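Local atomic coordinates of putative NADPH-dependent oxidoreductase (Desulfitobacterium hafniense DCB-2, PDB entry 3DB2), a protein that probably catalyses NAD(P)H-dependent oxidation or reduction of a still unidentified substrate, as a two-domain enzyme of the GFO/IDH/MocA family. Residues L129-K134 / V266-S271; S259-S264 / V300-V305. All coordinates share one frame; numbering follows the deposited sequence.

Contact 1 (L129-K134 / V266-S271); sequences LGALRK and VTDEHS
This is a buried polar contact in which the carboxylate of Asp268 accepts hydrogen bonds from two backbone N-H groups at the start of helix 130-140. Asp268 belongs to the loop that joins strands 250-256 and 271-278 of the large mixed sheet. The helix follows strand 120-123, the last strand of the parallel Rossmann sheet. Asp268 carries the contact. Its CG lies anti to its own carbonyl carbon (chi1 -84°), and this sends the carboxylate to the backbone N-H groups at the start of the helix. The bond from Gly130 N to Asp268 OD2 is 2.8 Å long and nearly straight, with 164° at the hydrogen. It uses the syn lone pair of OD2. Ala131 N reaches Asp268 OD1 at 3.2 Å and comes from above the carboxylate plane, 44° out of it. Both oxygens thus face the N-H groups of the opening turn. OD2 also accepts from Val300 N, so it is held twice.

Leu129 sits at the N-cap position. Its side chain and that of Asp268 run past each other in opposite directions. Leu129 CB lies 3.4 Å from Asp268 OD1. The CD2 branch of Leu129 goes further and meets the methyl CG2 of Thr267 at 3.8 Å. The other branch of Thr267, OG1, turns to the backbone oxygen of Trp260. Tyr254 of strand 250-256 touches Leu129, Ala131 and Ser271, and Phe297 packs on Ala131 and Asp268.

The carboxylate is buried, yet three backbone N-H groups bond to it. They and the positive end of the helix dipole would be expected to stabilise its charge and keep Asp268 ionised.

Contact 2 (S259-S264 / V300-V305); sequences SWWSNS and VDHLRV
The contact starts from His302 and Trp261. His302 CE1 stands 3.3 Å above one face of the indole, over the ring centre, and comes within 3.4 Å of Trp261 CE2. The two rings cross obliquely, with planes at 47°. The same histidine bonds through NE2 to Trp261 O at 3.0 Å. The oxygen lies near the imidazole plane and offers a lone pair, but the bond is bent, with 135° at the hydrogen. Thus one residue holds both the ring and the carbonyl of Trp261. His302 CG takes the crowded place between the backbone N and the carbonyl carbon (chi1 63°), which turns the ring toward the loop.

Ser264 is the second anchor. Its OG donates to Asp301 OD1 over 2.6 Å, reaching that oxygen from above the carboxylate plane. Ser264 CB packs against Leu303 CG at 3.6 Å. On the backbone side, Asp301 CA makes a CA-H...O contact with Ser264 O. A water lies within hydrogen-bonding distance of Ser264 O and Val300 O.

The next shell fixes these groups. Asp301 OD1 also accepts from Arg304 N at 3.2 Å, so two donors grip this oxygen, which should help keep it facing the serine. ND1 of His302 is bonded to Ser125 OG, and Thr267 OG1 is a further partner of NE2, beside Trp261 O. His185 and Phe258 pack against the Trp261 ring. Leu303 continues onto Val19 and Met20 of helix 15-24 in the Rossmann domain.

Asp301 is the N-cap of helix 302-316, and its bond to Arg304 N is a classical N-cap bond. The contact ties a loop of the C-terminal sheet domain to the start of that helix, close to the Rossmann domain, in the two-domain fold of GFO/IDH/MocA oxidoreductases.

How the contacts relate
Contacts 1 and 2 share one long loop, between strands 250-256 and 271-278, and their centres are about 9 Å apart. The loop's earlier part, 259-264, meets the start of helix 302-316. Its later part, 266-271, meets the start of helix 130-140. Thr267 OG1 of contact 1 probably bonds to Trp260 O of contact 2 at 2.7 Å. Asp268 OD2 probably accepts from Val300 N at 3.0 Å, so one carboxylate joins the first turn of helix 130-140 to the residues just before helix 302-316. His270 and Trp260 stack their rings. A glycerol, probably from the crystallisation liquor, is hydrogen-bonded to Ser271 O and lies about 5 Å from the Ser271 side chain.

Contact 1 (L129-K134 / V266-S271)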
loop_
_atom_site.group_PDB
_atom_site.type_symbol
_atom_site.label_atom_id
_atom_site.label_comp_id
_atom_site.label_asym_id
_atom_site.label_seq_id
_atom_site.Cartn_x
_atom_site.Cartn_y
_atom_site.Cartn_z
ATOM N N LEU C 129 20.973 -4.778 4.099
ATOM C CA LEU C 129 20.998 -3.557 4.882
ATOM C C LEU C 129 20.749 -3.870 6.356
ATOM O O LEU C 129 20.021 -4.817 6.623
ATOM C CB LEU C 129 19.958 -2.574 4.369
ATOM C CG LEU C 129 20.277 -1.886 3.030
ATOM C CD1 LEU C 129 19.079 -1.129 2.505
ATOM C CD2 LEU C 129 21.457 -0.928 3.206
ATOM N N GLY C 130 21.348 -3.094 7.261
ATOM C CA GLY C 130 21.165 -3.368 8.689
ATOM C C GLY C 130 19.678 -3.259 9.024
ATOM O O GLY C 130 19.175 -3.974 9.869
ATOM N N ALA C 131 18.969 -2.372 8.337
ATOM C CA ALA C 131 17.533 -2.215 8.612
ATOM C C ALA C 131 16.781 -3.470 8.224
ATOM O O ALA C 131 15.926 -3.887 8.990
ATOM C CB ALA C 131 16.993 -1.015 7.889
ATOM N N LEU C 132 17.065 -4.089 7.078
ATOM C CA LEU C 132 16.293 -5.273 6.697
ATOM C C LEU C 132 16.620 -6.468 7.585
ATOM O O LEU C 132 15.783 -7.324 7.974
ATOM C CB LEU C 132 16.565 -5.548 5.218
ATOM C CG LEU C 132 15.583 -4.963 4.218
ATOM C CD1 LEU C 132 14.183 -5.545 4.411
ATOM C CD2 LEU C 132 15.572 -3.435 4.333
ATOM N N ARG C 133 17.898 -6.551 7.964
ATOM C CA ARG C 133 18.362 -7.556 8.927
ATOM C C ARG C 133 17.651 -7.411 10.283
ATOM O O ARG C 133 17.285 -8.409 10.905
ATOM C CB ARG C 133 19.870 -7.511 9.116
ATOM C CG ARG C 133 20.721 -7.859 7.917
ATOM C CD ARG C 133 20.348 -9.197 7.305
ATOM N NE ARG C 133 21.286 -9.721 6.339
ATOM C CZ ARG C 133 21.143 -10.658 5.418
ATOM N NH1 ARG C 133 20.019 -11.315 5.222
ATOM N NH2 ARG C 133 22.173 -10.982 4.632
ATOM N N LYS C 134 17.445 -6.185 10.729
ATOM C CA LYS C 134 16.817 -5.946 12.022
ATOM C C LYS C 134 15.345 -6.294 11.909
ATOM O O LYS C 134 14.739 -6.959 12.770
ATOM C CB LYS C 134 17.085 -4.498 12.433
ATOM C CG LYS C 134 16.401 -4.059 13.713
ATOM C CD LYS C 134 17.047 -4.799 14.878
ATOM C CE LYS C 134 16.149 -4.755 16.100
ATOM N NZ LYS C 134 16.897 -4.137 17.231
ATOM N N VAL C 266 27.246 3.802 4.084
ATOM C CA VAL C 266 26.420 4.705 4.875
ATOM C C VAL C 266 24.947 4.743 4.477
ATOM O O VAL C 266 24.137 5.551 4.943
ATOM C CB VAL C 266 26.985 6.152 4.809
ATOM C CG1 VAL C 266 28.290 6.263 5.573
ATOM C CG2 VAL C 266 27.190 6.608 3.371
ATOM N N THR C 267 24.531 3.865 3.578
ATOM C CA THR C 267 23.154 3.811 3.106
ATOM C C THR C 267 22.161 3.694 4.271
ATOM O O THR C 267 21.158 4.403 4.291
ATOM C CB THR C 267 22.925 2.606 2.195
ATOM O OG1 THR C 267 23.759 2.799 1.043
ATOM C CG2 THR C 267 21.498 2.528 1.651
ATOM N N ASP C 268 22.481 2.808 5.217
ATOM C CA ASP C 268 21.577 2.654 6.362
ATOM C C ASP C 268 21.376 3.923 7.176
ATOM O O ASP C 268 20.361 4.081 7.867
ATOM C CB ASP C 268 22.117 1.576 7.280
ATOM C CG ASP C 268 21.765 0.155 6.900
ATOM O OD1 ASP C 268 20.562 -0.132 6.722
ATOM O OD2 ASP C 268 22.674 -0.705 6.769
ATOM N N GLU C 269 22.336 4.844 7.151
ATOM C CA GLU C 269 22.222 6.062 7.942
ATOM C C GLU C 269 21.200 7.010 7.324
ATOM O O GLU C 269 20.730 7.909 8.021
ATOM C CB GLU C 269 23.560 6.810 8.048
ATOM C CG GLU C 269 24.622 6.013 8.779
ATOM C CD GLU C 269 25.921 6.781 8.978
ATOM O OE1 GLU C 269 25.884 8.024 9.131
ATOM O OE2 GLU C 269 26.992 6.141 8.988
ATOM N N HIS C 270 20.874 6.784 6.060
ATOM C CA HIS C 270 19.865 7.585 5.376
ATOM C C HIS C 270 18.542 6.825 5.267
ATOM O O HIS C 270 17.844 6.827 4.253
ATOM C CB HIS C 270 20.427 8.033 4.028
ATOM C CG HIS C 270 21.681 8.826 4.328
ATOM N ND1 HIS C 270 21.683 10.199 4.330
ATOM C CD2 HIS C 270 22.936 8.452 4.658
ATOM C CE1 HIS C 270 22.894 10.646 4.635
ATOM N NE2 HIS C 270 23.682 9.606 4.829
ATOM N N SER C 271 18.211 6.174 6.387
ATOM C CA SER C 271 16.940 5.442 6.504
ATOM C C SER C 271 16.408 5.631 7.919
ATOM O O SER C 271 17.148 6.038 8.812
ATOM C CB SER C 271 17.139 3.976 6.146
ATOM O OG SER C 271 17.840 3.242 7.133
#

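Contact 2 (S259-S264 / V300-V305)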
loop_
_atom_site.group_PDB
_atom_site.type_symbol
_atom_site.label_atom_id
_atom_site.label_comp_id
_atom_site.label_asym_id
_atom_site.label_seq_id
_atom_site.Cartn_x
_atom_site.Cartn_y
_atom_site.Cartn_z
ATOM N N SER C 259 18.742 7.652 -2.807
ATOM C CA SER C 259 19.808 8.452 -3.408
ATOM C C SER C 259 21.126 8.107 -2.757
ATOM O O SER C 259 22.169 8.382 -3.386
ATOM C CB SER C 259 19.463 9.938 -3.340
ATOM O OG SER C 259 19.586 10.470 -2.048
ATOM N N TRP C 260 21.117 7.505 -1.575
ATOM C CA TRP C 260 22.348 7.063 -0.927
ATOM C C TRP C 260 22.673 5.582 -1.112
ATOM O O TRP C 260 23.579 5.060 -0.461
ATOM C CB TRP C 260 22.294 7.380 0.583
ATOM C CG TRP C 260 22.360 8.862 0.752
ATOM C CD1 TRP C 260 21.347 9.778 0.669
ATOM C CD2 TRP C 260 23.573 9.574 1.041
ATOM N NE1 TRP C 260 21.872 11.040 0.896
ATOM C CE2 TRP C 260 23.219 10.938 1.124
ATOM C CE3 TRP C 260 24.903 9.179 1.236
ATOM C CZ2 TRP C 260 24.200 11.881 1.398
ATOM C CZ3 TRP C 260 25.863 10.142 1.507
ATOM C CH2 TRP C 260 25.501 11.491 1.586
ATOM N N TRP C 261 21.975 4.907 -1.990
ATOM C CA TRP C 261 22.212 3.522 -2.327
ATOM C C TRP C 261 23.671 3.230 -2.715
ATOM O O TRP C 261 24.289 2.300 -2.190
ATOM C CB TRP C 261 21.290 3.135 -3.470
ATOM C CG TRP C 261 21.227 1.665 -3.712
ATOM C CD1 TRP C 261 21.782 1.035 -4.791
ATOM C CD2 TRP C 261 20.608 0.640 -2.921
ATOM N NE1 TRP C 261 21.542 -0.310 -4.710
ATOM C CE2 TRP C 261 20.830 -0.585 -3.588
ATOM C CE3 TRP C 261 19.887 0.637 -1.721
ATOM C CZ2 TRP C 261 20.362 -1.796 -3.098
ATOM C CZ3 TRP C 261 19.420 -0.565 -1.228
ATOM C CH2 TRP C 261 19.657 -1.770 -1.913
ATOM N N SER C 262 24.211 4.032 -3.626
ATOM C CA SER C 262 25.573 3.806 -4.117
ATOM C C SER C 262 26.642 4.018 -3.054
ATOM O O SER C 262 27.699 3.379 -3.066
ATOM C CB SER C 262 25.771 4.706 -5.362
ATOM O OG SER C 262 25.957 6.056 -4.950
ATOM N N ASN C 263 26.380 4.901 -2.099
ATOM C CA ASN C 263 27.247 5.167 -0.967
ATOM C C ASN C 263 27.063 4.102 0.122
ATOM O O ASN C 263 26.570 4.387 1.208
ATOM C CB ASN C 263 26.930 6.572 -0.468
ATOM C CG ASN C 263 26.627 7.507 -1.636
ATOM O OD1 ASN C 263 25.564 7.534 -2.250
ATOM N ND2 ASN C 263 27.617 8.312 -1.978
ATOM N N SER C 264 27.442 2.873 -0.220
ATOM C CA SER C 264 26.967 1.620 0.388
ATOM C C SER C 264 27.367 1.502 1.855
ATOM O O SER C 264 26.601 0.916 2.638
ATOM C CB SER C 264 27.288 0.428 -0.482
ATOM O OG SER C 264 28.678 0.271 -0.553
ATOM N N VAL C 300 25.425 -1.691 7.520
ATOM C CA VAL C 300 26.053 -2.763 6.782
ATOM C C VAL C 300 26.313 -2.248 5.372
ATOM O O VAL C 300 25.361 -1.713 4.766
ATOM C CB VAL C 300 25.145 -4.011 6.688
ATOM C CG1 VAL C 300 25.791 -5.134 5.901
ATOM C CG2 VAL C 300 24.764 -4.468 8.079
ATOM N N ASP C 301 27.541 -2.419 4.924
ATOM C CA ASP C 301 27.996 -2.084 3.576
ATOM C C ASP C 301 27.427 -3.139 2.613
ATOM O O ASP C 301 28.082 -4.131 2.298
ATOM C CB ASP C 301 29.516 -2.018 3.464
ATOM C CG ASP C 301 29.963 -1.396 2.150
ATOM O OD1 ASP C 301 29.212 -1.544 1.166
ATOM O OD2 ASP C 301 31.031 -0.743 2.078
ATOM N N HIS C 302 26.193 -2.897 2.190
ATOM C CA HIS C 302 25.389 -3.897 1.466
ATOM C C HIS C 302 26.076 -4.390 0.208
ATOM O O HIS C 302 26.005 -5.573 -0.137
ATOM C CB HIS C 302 24.017 -3.310 1.210
ATOM C CG HIS C 302 23.852 -2.101 0.359
ATOM N ND1 HIS C 302 23.463 -2.148 -0.969
ATOM C CD2 HIS C 302 24.029 -0.789 0.635
ATOM C CE1 HIS C 302 23.400 -0.925 -1.453
ATOM N NE2 HIS C 302 23.744 -0.071 -0.497
ATOM N N LEU C 303 26.781 -3.496 -0.500
ATOM C CA LEU C 303 27.371 -3.936 -1.779
ATOM C C LEU C 303 28.662 -4.692 -1.509
ATOM O O LEU C 303 28.996 -5.707 -2.115
ATOM C CB LEU C 303 27.612 -2.722 -2.688
ATOM C CG LEU C 303 26.396 -1.879 -3.042
ATOM C CD1 LEU C 303 26.803 -0.750 -3.979
ATOM C CD2 LEU C 303 25.322 -2.751 -3.671
ATOM N N ARG C 304 29.451 -4.218 -0.543
ATOM C CA ARG C 304 30.688 -4.900 -0.190
ATOM C C ARG C 304 30.456 -6.285 0.386
ATOM O O ARG C 304 31.084 -7.261 -0.021
ATOM C CB ARG C 304 31.457 -4.068 0.843
ATOM C CG ARG C 304 32.685 -4.759 1.400
ATOM C CD ARG C 304 33.510 -3.778 2.232
ATOM N NE ARG C 304 34.606 -4.456 2.919
ATOM C CZ ARG C 304 35.453 -3.880 3.759
ATOM N NH1 ARG C 304 35.382 -2.602 4.073
ATOM N NH2 ARG C 304 36.412 -4.603 4.323
ATOM N N VAL C 305 29.528 -6.389 1.345
ATOM C CA VAL C 305 29.328 -7.679 2.007
ATOM C C VAL C 305 28.772 -8.717 1.042
ATOM O O VAL C 305 29.062 -9.905 1.244
ATOM C CB VAL C 305 28.431 -7.621 3.251
ATOM C CG1 VAL C 305 29.067 -6.733 4.302
ATOM C CG2 VAL C 305 27.016 -7.161 2.888
HETATM O O HOH W 1 24.682 1.084 4.942
#